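Local coordinates for glycoside hydrolase family 16 protein (Akkermansia muciniphila, PDB 6T2N) that probably cleaves galactosidic bonds within mucin O-glycan chains as an endo-acting O-glycanase, initiating mucin breakdown by a human gut bacterium, at residues A[80-85]-A[126-131]; A[89-94]-A[105-110]; A[184-189]-A[278-283]. One frame throughout, in Å; residues are numbered along the deposited sequence.

Contact 1 (A[80-85]-A[126-131]); sequences QGSQQT and KFMPYT
Met128 lays its thioether along the backbone of Ser82, Gln83 and Gln84; on the 126-131 side, Met128 and Tyr130 do most of the packing. With CG beside the backbone N (chi1 -81°) and a further bend at chi2 (-65°), the methionine chain does not stretch away but curls over the opposing peptide groups. Its CG and SD pass the carbonyls of Gln84 and Gln83, and Met128 CE settles among oxygens, 3.5 Å from Gln84 O and close to Ser82 O and OG. That hydroxyl is itself bonded to Asn79 O, so the methyl group simply rests against it. At the root of the same side chain, Met128 CB packs 3.9 Å from Thr85 CB.

Tyr130 approaches from the other flank. Its ring presents an edge, with Gln83 O near the ring plane, and Tyr130 CD2 touches Gln83 CB at 3.8 Å. The phenol oxygen reaches past the contact to Pro284 O, while Tyr290 packs edge-to-face with the ring. Gln84 places its CB beside Tyr130 CB, then folds back so that its OE1 receives the amide of Val275; Gln83 OE1 is taken by Ala283 N. Of these two side chains it is CB that touches 126-131, and their backbone oxygens line the contact too. Thr85 and Thr131 meet methyl to methyl, CG2 to CG2 at 4.1 Å. Thr85 N donates to Tyr130 O over 2.8 Å, although that oxygen is less surely placed.

Thr85 and Thr131 form a parallel bridge, joining strand 85-86 to strand 127-136. The longer strand also pairs antiparallel with 109-110 and with 267-275, whose Ala274 and Val275 pack on Gln84, Gln83 and Tyr130, leaving the contact largely buried within the mixed sheet.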
loop_
_atom_site.group_PDB
_atom_site.type_symbol
_atom_site.label_atom_id
_atom_site.label_comp_id
_atom_site.label_asym_id
_atom_site.label_seq_id
_atom_site.Cartn_x
_atom_site.Cartn_y
_atom_site.Cartn_z
ATOM N N GLN A 80 -8.888 -14.172 -2.286
ATOM C CA GLN A 80 -9.474 -15.313 -3.022
ATOM C C GLN A 80 -10.499 -14.866 -4.091
ATOM O O GLN A 80 -10.926 -15.705 -4.884
ATOM C CB GLN A 80 -10.040 -16.210 -1.932
ATOM C CG GLN A 80 -10.692 -17.443 -2.488
ATOM C CD GLN A 80 -10.917 -18.420 -1.378
ATOM O OE1 GLN A 80 -10.641 -18.096 -0.239
ATOM N NE2 GLN A 80 -11.455 -19.583 -1.704
ATOM N N GLY A 81 -10.910 -13.597 -4.094
ATOM C CA GLY A 81 -11.874 -13.020 -5.047
ATOM C C GLY A 81 -11.200 -12.258 -6.178
ATOM O O GLY A 81 -11.877 -11.965 -7.169
ATOM N N SER A 82 -9.902 -11.977 -6.073
ATOM C CA SER A 82 -9.086 -11.264 -7.083
ATOM C C SER A 82 -9.053 -12.032 -8.392
ATOM O O SER A 82 -9.299 -13.250 -8.378
ATOM C CB SER A 82 -7.705 -11.090 -6.553
ATOM O OG SER A 82 -6.954 -12.294 -6.688
ATOM N N GLN A 83 -8.792 -11.332 -9.489
ATOM C CA GLN A 83 -8.850 -11.890 -10.866
ATOM C C GLN A 83 -7.495 -11.751 -11.550
ATOM O O GLN A 83 -7.431 -12.132 -12.740
ATOM C CB GLN A 83 -9.842 -11.128 -11.736
ATOM C CG GLN A 83 -11.307 -11.395 -11.445
ATOM C CD GLN A 83 -12.168 -10.262 -11.953
ATOM O OE1 GLN A 83 -11.957 -9.113 -11.649
ATOM N NE2 GLN A 83 -13.158 -10.545 -12.748
ATOM N N GLN A 84 -6.489 -11.161 -10.895
ATOM C CA GLN A 84 -5.182 -10.869 -11.537
ATOM C C GLN A 84 -4.055 -11.715 -10.932
ATOM O O GLN A 84 -4.177 -12.109 -9.762
ATOM C CB GLN A 84 -4.823 -9.392 -11.418
ATOM C CG GLN A 84 -3.998 -9.074 -10.180
ATOM C CD GLN A 84 -4.806 -9.047 -8.902
ATOM O OE1 GLN A 84 -6.047 -9.148 -8.894
ATOM N NE2 GLN A 84 -4.093 -8.871 -7.797
ATOM N N THR A 85 -2.997 -11.935 -11.746
ATOM C CA THR A 85 -1.631 -12.416 -11.354
ATOM C C THR A 85 -0.627 -11.287 -11.618
ATOM O O THR A 85 -0.875 -10.467 -12.500
ATOM C CB THR A 85 -1.260 -13.723 -12.057
ATOM O OG1 THR A 85 -0.100 -14.231 -11.416
ATOM C CG2 THR A 85 -0.954 -13.543 -13.513
ATOM N N LYS A 126 -4.321 -22.437 -11.738
ATOM C CA LYS A 126 -3.195 -22.534 -12.701
ATOM C C LYS A 126 -2.969 -21.141 -13.289
ATOM O O LYS A 126 -1.866 -20.588 -13.156
ATOM C CB LYS A 126 -3.436 -23.601 -13.772
ATOM C CG LYS A 126 -2.158 -24.122 -14.429
ATOM C CD LYS A 126 -2.311 -25.409 -15.269
ATOM C CE LYS A 126 -0.992 -25.948 -15.800
ATOM N NZ LYS A 126 -1.050 -26.199 -17.259
ATOM N N PHE A 127 -4.010 -20.603 -13.904
ATOM C CA PHE A 127 -3.995 -19.343 -14.691
ATOM C C PHE A 127 -4.898 -18.304 -14.034
ATOM O O PHE A 127 -5.864 -18.678 -13.354
ATOM C CB PHE A 127 -4.511 -19.603 -16.111
ATOM C CG PHE A 127 -3.624 -20.466 -16.964
ATOM C CD1 PHE A 127 -2.547 -19.920 -17.652
ATOM C CD2 PHE A 127 -3.874 -21.824 -17.095
ATOM C CE1 PHE A 127 -1.749 -20.718 -18.462
ATOM C CE2 PHE A 127 -3.077 -22.619 -17.907
ATOM C CZ PHE A 127 -2.023 -22.063 -18.596
ATOM N N MET A 128 -4.602 -17.027 -14.248
ATOM C CA MET A 128 -5.517 -15.907 -13.932
ATOM C C MET A 128 -5.857 -15.238 -15.250
ATOM O O MET A 128 -4.990 -15.222 -16.113
ATOM C CB MET A 128 -4.824 -14.924 -12.991
ATOM C CG MET A 128 -4.848 -15.373 -11.522
ATOM S SD MET A 128 -6.522 -15.425 -10.889
ATOM C CE MET A 128 -6.236 -14.853 -9.221
ATOM N N PRO A 129 -7.081 -14.695 -15.491
ATOM C CA PRO A 129 -7.267 -13.731 -16.584
ATOM C C PRO A 129 -6.489 -12.546 -16.006
ATOM O O PRO A 129 -6.144 -12.648 -14.827
ATOM C CB PRO A 129 -8.791 -13.564 -16.661
ATOM C CG PRO A 129 -9.278 -13.845 -15.260
ATOM C CD PRO A 129 -8.297 -14.834 -14.668
ATOM N N TYR A 130 -6.281 -11.421 -16.666
ATOM C CA TYR A 130 -5.737 -10.206 -15.885
ATOM C C TYR A 130 -4.366 -10.344 -15.139
ATOM O O TYR A 130 -4.164 -11.070 -14.197
ATOM C CB TYR A 130 -6.597 -9.649 -14.727
ATOM C CG TYR A 130 -7.902 -9.043 -15.197
ATOM C CD1 TYR A 130 -7.955 -7.817 -15.918
ATOM C CD2 TYR A 130 -9.032 -9.822 -15.175
ATOM C CE1 TYR A 130 -9.131 -7.346 -16.531
ATOM C CE2 TYR A 130 -10.213 -9.375 -15.795
ATOM C CZ TYR A 130 -10.263 -8.137 -16.472
ATOM O OH TYR A 130 -11.467 -7.799 -17.023
ATOM N N THR A 131 -3.387 -9.593 -15.737
ATOM C CA THR A 131 -2.013 -9.372 -15.230
ATOM C C THR A 131 -2.030 -7.943 -14.721
ATOM O O THR A 131 -2.847 -7.152 -15.213
ATOM C CB THR A 131 -0.990 -9.637 -16.343
ATOM O OG1 THR A 131 -1.360 -8.843 -17.464
ATOM C CG2 THR A 131 -0.979 -11.069 -16.819
#

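Contact 2 (A[89-94]-A[105-110]); sequences RPKNMR and HFEKFA
Arg89 reaches from the turn at 89-94 to Glu107 and Phe109. From CB the chain runs straight through CG and bends at chi3 (-43°), which lays its outer half along the phenyl ring. Arg89 CD touches Phe109 CZ at 3.9 Å; Arg89 NE lies near Phe109 CZ and CE2 and also bonds Thr87 OG1; Arg89 CZ stands 4.5 Å from the Phe109 ring centroid in an off-centre cation-pi contact. Phe109 CE2 lies off-centre over one guanidinium face and Lys91 CB over the other. At the tip, two nitrogens grip the carboxylate end-on: Arg89 NH2 meets Glu107 OE1 at 3.0 Å, in the guanidinium plane and nearly straight (164°), though from above the carboxylate plane, while NH1 reaches OE2 on its syn side at 3.2 Å. NH2 also donates to Asn92 OD1, which Thr87 OG1 bonds as well.

Lys91 extends to the same carboxylate in a second salt bridge, NZ being less surely placed, and sets CE over the His105 ring, 3.6 Å from its centroid. His105 NE2 donates to Lys91 O at 2.8 Å from one side of the carbonyl plane; Arg94 NH1 binds that oxygen from the other. Asn92 ND2, bonded to Glu103 O, lies at the imidazole edge.

With an alanine at Arg89, Glu107 would probably lose its two-nitrogen grip and the Phe109 ring its cation.

Two cations thus share one carboxylate, whose OE1 also bonds Thr131 OG1; this probably favours an ionised Glu107, in a mainly polar contact of salt bridges, hydrogen bonds and cation-pi packing.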
loop_
_atom_site.group_PDB
_atom_site.type_symbol
_atom_site.label_atom_id
_atom_site.label_comp_id
_atom_site.label_asym_id
_atom_site.label_seq_id
_atom_site.Cartn_x
_atom_site.Cartn_y
_atom_site.Cartn_z
ATOM N N ARG A 89 7.401 -7.861 -15.519
ATOM C CA ARG A 89 7.420 -7.584 -16.979
ATOM C C ARG A 89 7.080 -6.132 -17.238
ATOM O O ARG A 89 6.178 -5.600 -16.635
ATOM C CB ARG A 89 6.325 -8.392 -17.686
ATOM C CG ARG A 89 6.519 -9.907 -17.696
ATOM C CD ARG A 89 5.371 -10.628 -18.362
ATOM N NE ARG A 89 4.077 -10.088 -17.979
ATOM C CZ ARG A 89 3.007 -9.936 -18.768
ATOM N NH1 ARG A 89 3.032 -10.267 -20.046
ATOM N NH2 ARG A 89 1.888 -9.436 -18.263
ATOM N N PRO A 90 7.733 -5.400 -18.154
ATOM C CA PRO A 90 7.470 -3.947 -18.184
ATOM C C PRO A 90 5.925 -3.771 -18.589
ATOM O O PRO A 90 5.398 -2.673 -18.903
ATOM C CB PRO A 90 8.452 -3.551 -19.325
ATOM C CG PRO A 90 9.542 -4.613 -19.247
ATOM C CD PRO A 90 8.761 -5.887 -19.092
ATOM N N LYS A 91 5.327 -4.713 -19.102
ATOM C CA LYS A 91 3.929 -4.755 -19.705
ATOM C C LYS A 91 3.050 -4.207 -18.612
ATOM O O LYS A 91 2.222 -3.319 -18.967
ATOM C CB LYS A 91 3.493 -6.132 -20.261
ATOM C CG LYS A 91 2.060 -6.199 -20.814
ATOM C CD LYS A 91 1.633 -7.517 -21.482
ATOM C CE LYS A 91 0.338 -7.354 -22.261
ATOM N NZ LYS A 91 -0.418 -8.625 -22.364
ATOM N N ASN A 92 3.348 -4.701 -17.394
ATOM C CA ASN A 92 2.699 -4.385 -16.078
ATOM C C ASN A 92 3.465 -3.322 -15.251
ATOM O O ASN A 92 2.804 -2.636 -14.454
ATOM C CB ASN A 92 2.512 -5.677 -15.286
ATOM C CG ASN A 92 1.756 -6.749 -16.071
ATOM O OD1 ASN A 92 2.252 -7.860 -16.249
ATOM N ND2 ASN A 92 0.534 -6.448 -16.512
ATOM N N MET A 93 4.778 -3.105 -15.464
ATOM C CA MET A 93 5.687 -2.311 -14.582
ATOM C C MET A 93 6.747 -1.540 -15.368
ATOM O O MET A 93 7.645 -2.184 -15.947
ATOM C CB MET A 93 6.462 -3.277 -13.689
ATOM C CG MET A 93 6.365 -2.963 -12.223
ATOM S SD MET A 93 6.811 -4.421 -11.253
ATOM C CE MET A 93 8.589 -4.297 -11.439
ATOM N N ARG A 94 6.744 -0.210 -15.341
ATOM C CA ARG A 94 7.756 0.574 -16.110
ATOM C C ARG A 94 7.613 2.066 -15.804
ATOM O O ARG A 94 6.521 2.464 -15.315
ATOM C CB ARG A 94 7.514 0.390 -17.607
ATOM C CG ARG A 94 6.012 0.620 -17.925
ATOM C CD ARG A 94 5.886 0.660 -19.560
ATOM N NE ARG A 94 4.586 1.064 -20.069
ATOM C CZ ARG A 94 3.462 0.414 -19.945
ATOM N NH1 ARG A 94 3.487 -0.795 -19.552
ATOM N NH2 ARG A 94 2.365 0.867 -20.480
ATOM N N HIS A 105 -3.769 -5.547 -17.548
ATOM C CA HIS A 105 -4.094 -6.075 -18.893
ATOM C C HIS A 105 -4.976 -7.294 -18.702
ATOM O O HIS A 105 -4.510 -8.217 -18.010
ATOM C CB HIS A 105 -2.850 -6.549 -19.661
ATOM C CG HIS A 105 -1.877 -5.489 -19.991
ATOM N ND1 HIS A 105 -2.017 -4.726 -21.096
ATOM C CD2 HIS A 105 -0.754 -5.076 -19.363
ATOM C CE1 HIS A 105 -1.018 -3.866 -21.144
ATOM N NE2 HIS A 105 -0.222 -4.064 -20.102
ATOM N N PHE A 106 -6.153 -7.302 -19.322
ATOM C CA PHE A 106 -6.945 -8.531 -19.541
ATOM C C PHE A 106 -6.080 -9.478 -20.389
ATOM O O PHE A 106 -5.896 -9.195 -21.542
ATOM C CB PHE A 106 -8.267 -8.182 -20.209
ATOM C CG PHE A 106 -9.032 -9.401 -20.606
ATOM C CD1 PHE A 106 -9.769 -10.086 -19.659
ATOM C CD2 PHE A 106 -8.963 -9.896 -21.904
ATOM C CE1 PHE A 106 -10.466 -11.234 -20.025
ATOM C CE2 PHE A 106 -9.651 -11.047 -22.253
ATOM C CZ PHE A 106 -10.392 -11.718 -21.310
ATOM N N GLU A 107 -5.527 -10.541 -19.810
ATOM C CA GLU A 107 -4.519 -11.406 -20.473
ATOM C C GLU A 107 -4.318 -12.668 -19.616
ATOM O O GLU A 107 -3.800 -12.588 -18.489
ATOM C CB GLU A 107 -3.233 -10.620 -20.696
ATOM C CG GLU A 107 -2.010 -11.498 -20.609
ATOM C CD GLU A 107 -0.684 -10.764 -20.639
ATOM O OE1 GLU A 107 -0.581 -9.666 -20.036
ATOM O OE2 GLU A 107 0.253 -11.300 -21.220
ATOM N N LYS A 108 -4.757 -13.817 -20.109
ATOM C CA LYS A 108 -4.642 -15.087 -19.361
ATOM C C LYS A 108 -3.162 -15.400 -19.224
ATOM O O LYS A 108 -2.462 -15.371 -20.239
ATOM C CB LYS A 108 -5.378 -16.197 -20.096
ATOM C CG LYS A 108 -5.305 -17.570 -19.456
ATOM C CD LYS A 108 -6.181 -18.533 -20.190
ATOM C CE LYS A 108 -6.004 -19.962 -19.743
ATOM N NZ LYS A 108 -6.670 -20.880 -20.698
ATOM N N PHE A 109 -2.719 -15.716 -18.017
ATOM C CA PHE A 109 -1.274 -15.781 -17.693
ATOM C C PHE A 109 -1.082 -16.697 -16.490
ATOM O O PHE A 109 -1.892 -16.631 -15.555
ATOM C CB PHE A 109 -0.736 -14.372 -17.451
ATOM C CG PHE A 109 0.762 -14.242 -17.394
ATOM C CD1 PHE A 109 1.440 -14.378 -16.197
ATOM C CD2 PHE A 109 1.498 -13.942 -18.532
ATOM C CE1 PHE A 109 2.819 -14.208 -16.128
ATOM C CE2 PHE A 109 2.878 -13.782 -18.461
ATOM C CZ PHE A 109 3.538 -13.887 -17.250
ATOM N N ALA A 110 -0.065 -17.557 -16.552
ATOM C CA ALA A 110 0.146 -18.626 -15.552
ATOM C C ALA A 110 0.563 -17.992 -14.220
ATOM O O ALA A 110 1.295 -16.986 -14.250
ATOM C CB ALA A 110 1.144 -19.624 -16.058
#

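Contact 3 (A[184-189]-A[278-283]); sequences ENISQQ and TWCEKA
Gln188 sets its amide at the edge of the Trp279 indole, where Gln188 NE2 lies near the ring plane and 3.7 Å from Trp279 CD1. The two side chains cross at about a right angle, yet their planes are only 20° apart, so this is edge contact without stacking. The amide and the Glu281 carboxylate are similarly close to parallel, 19° apart, as the two chains slide past each other in opposite directions, though the carboxylate is less surely placed. The bend at chi2 (-65°) brings NE2 of Gln188 beside the Trp279 edge.

Beneath these polar groups, Cys280 SG packs against Ile186, 3.7 Å from Ile186 CG2. Ser187 faces the same loop, but its OG bonds Gly159 N. No hydrogen bond links the two segments, so the contact rests on packing and polar proximity.

Trp161 lies against Cys280, placing the contact beside strand 160-168 of the mixed sheet. Glu184 closes the Glu-Ile-Asp-Met-Leu-Glu signature of glycoside hydrolase family 16, with Asp181 close to it; the loops that follow strands 183-184 and 267-275 meet here, consistent with a border of the substrate cleft of the family's beta-jelly-roll fold.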
loop_
_atom_site.group_PDB
_atom_site.type_symbol
_atom_site.label_atom_id
_atom_site.label_comp_id
_atom_site.label_asym_id
_atom_site.label_seq_id
_atom_site.Cartn_x
_atom_site.Cartn_y
_atom_site.Cartn_z
ATOM N N GLU A 184 -7.186 3.205 -0.867
ATOM C CA GLU A 184 -7.898 2.137 -1.589
ATOM C C GLU A 184 -9.125 2.751 -2.246
ATOM O O GLU A 184 -9.779 3.602 -1.608
ATOM C CB GLU A 184 -8.267 1.041 -0.615
ATOM C CG GLU A 184 -7.083 0.222 -0.179
ATOM C CD GLU A 184 -7.480 -0.745 0.903
ATOM O OE1 GLU A 184 -8.067 -0.297 1.964
ATOM O OE2 GLU A 184 -7.287 -1.924 0.659
ATOM N N ASN A 185 -9.391 2.366 -3.492
ATOM C CA ASN A 185 -10.476 2.948 -4.327
ATOM C C ASN A 185 -11.192 1.758 -4.919
ATOM O O ASN A 185 -10.445 0.830 -5.216
ATOM C CB ASN A 185 -9.862 3.849 -5.401
ATOM C CG ASN A 185 -10.861 4.453 -6.361
ATOM O OD1 ASN A 185 -11.736 5.236 -5.979
ATOM N ND2 ASN A 185 -10.723 4.085 -7.625
ATOM N N ILE A 186 -12.515 1.748 -5.093
ATOM C CA ILE A 186 -13.098 0.608 -5.866
ATOM C C ILE A 186 -14.102 1.101 -6.919
ATOM O O ILE A 186 -14.801 2.099 -6.639
ATOM C CB ILE A 186 -13.665 -0.461 -4.919
ATOM C CG1 ILE A 186 -14.712 0.122 -3.965
ATOM C CG2 ILE A 186 -12.542 -1.180 -4.148
ATOM C CD1 ILE A 186 -15.598 -0.936 -3.326
ATOM N N SER A 187 -14.144 0.420 -8.076
ATOM C CA SER A 187 -14.940 0.740 -9.296
ATOM C C SER A 187 -16.315 1.363 -9.013
ATOM O O SER A 187 -16.661 2.350 -9.695
ATOM C CB SER A 187 -15.175 -0.487 -10.068
ATOM O OG SER A 187 -14.049 -1.306 -9.987
ATOM N N GLN A 188 -17.134 0.697 -8.194
ATOM C CA GLN A 188 -18.478 1.160 -7.766
ATOM C C GLN A 188 -18.171 1.994 -6.528
ATOM O O GLN A 188 -17.639 1.404 -5.601
ATOM C CB GLN A 188 -19.418 -0.059 -7.644
ATOM C CG GLN A 188 -19.384 -0.859 -6.351
ATOM C CD GLN A 188 -18.086 -1.577 -6.040
ATOM O OE1 GLN A 188 -17.047 -1.329 -6.647
ATOM N NE2 GLN A 188 -18.121 -2.475 -5.060
ATOM N N GLN A 189 -18.320 3.320 -6.574
ATOM C CA GLN A 189 -17.651 4.298 -5.647
ATOM C C GLN A 189 -16.242 4.671 -6.122
ATOM O O GLN A 189 -15.281 4.571 -5.351
ATOM C CB GLN A 189 -17.534 3.776 -4.208
ATOM C CG GLN A 189 -18.873 3.494 -3.553
ATOM C CD GLN A 189 -18.732 3.119 -2.104
ATOM O OE1 GLN A 189 -18.215 2.042 -1.733
ATOM N NE2 GLN A 189 -19.243 4.009 -1.283
ATOM N N THR A 278 -13.484 -10.101 -3.312
ATOM C CA THR A 278 -14.793 -10.568 -2.753
ATOM C C THR A 278 -15.720 -9.343 -2.599
ATOM O O THR A 278 -16.948 -9.447 -2.792
ATOM C CB THR A 278 -14.558 -11.335 -1.441
ATOM O OG1 THR A 278 -13.722 -10.475 -0.667
ATOM C CG2 THR A 278 -13.876 -12.683 -1.589
ATOM N N TRP A 279 -15.150 -8.189 -2.265
ATOM C CA TRP A 279 -15.855 -6.903 -2.469
ATOM C C TRP A 279 -14.980 -6.013 -3.319
ATOM O O TRP A 279 -13.870 -5.656 -2.899
ATOM C CB TRP A 279 -16.349 -6.192 -1.202
ATOM C CG TRP A 279 -17.784 -5.803 -1.399
ATOM C CD1 TRP A 279 -18.263 -4.748 -2.129
ATOM C CD2 TRP A 279 -18.930 -6.565 -0.973
ATOM N NE1 TRP A 279 -19.630 -4.764 -2.138
ATOM C CE2 TRP A 279 -20.070 -5.868 -1.442
ATOM C CE3 TRP A 279 -19.100 -7.740 -0.222
ATOM C CZ2 TRP A 279 -21.367 -6.315 -1.177
ATOM C CZ3 TRP A 279 -20.382 -8.172 0.025
ATOM C CH2 TRP A 279 -21.497 -7.471 -0.445
ATOM N N CYS A 280 -15.527 -5.834 -4.506
ATOM C CA CYS A 280 -15.105 -5.015 -5.656
ATOM C C CYS A 280 -15.858 -5.695 -6.804
ATOM O O CYS A 280 -15.648 -6.899 -7.008
ATOM C CB CYS A 280 -13.584 -4.942 -5.849
ATOM S SG CYS A 280 -13.027 -3.551 -6.895
ATOM N N GLU A 281 -16.820 -5.034 -7.426
ATOM C CA GLU A 281 -17.111 -5.349 -8.839
ATOM C C GLU A 281 -15.981 -6.220 -9.420
ATOM O O GLU A 281 -14.779 -5.886 -9.334
ATOM C CB GLU A 281 -17.229 -4.049 -9.647
ATOM C CG GLU A 281 -18.657 -3.540 -9.771
ATOM C CD GLU A 281 -18.724 -2.230 -10.516
ATOM O OE1 GLU A 281 -17.655 -1.721 -10.890
ATOM O OE2 GLU A 281 -19.838 -1.720 -10.703
ATOM N N LYS A 282 -16.333 -7.291 -10.083
ATOM C CA LYS A 282 -15.299 -8.061 -10.809
ATOM C C LYS A 282 -15.151 -7.412 -12.198
ATOM O O LYS A 282 -16.089 -6.807 -12.697
ATOM C CB LYS A 282 -15.649 -9.547 -10.648
ATOM C CG LYS A 282 -15.864 -9.944 -9.174
ATOM C CD LYS A 282 -14.807 -10.848 -8.554
ATOM C CE LYS A 282 -14.738 -12.185 -9.296
ATOM N NZ LYS A 282 -13.735 -13.153 -8.767
ATOM N N ALA A 283 -13.947 -7.387 -12.732
ATOM C CA ALA A 283 -13.657 -6.881 -14.082
ATOM C C ALA A 283 -14.358 -7.748 -15.143
ATOM O O ALA A 283 -14.639 -8.912 -14.916
ATOM C CB ALA A 283 -12.168 -6.884 -14.229
#

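Overall arrangement
From the N terminus, 80-85 is the first segment met, and contact 1 closes when strand 127-136 returns beside it. Contact 2 is nested inside that loop, joining the turn before strand 93-96 to the run into strand 109-110. The two touch at Thr131, whose N bonds His105 O. Contact 3 follows in series: the loop it closes opens at 184-189, after strand 183-184, and ends at 278-283, which follows strand 267-275. It reaches contact 1 through Lys282 NZ, bonded to Gly81 O, but stays about 7 Å from contact 2 at the nearest atoms. Contact 1 thus bridges the other two, linking loops around the mixed sheet.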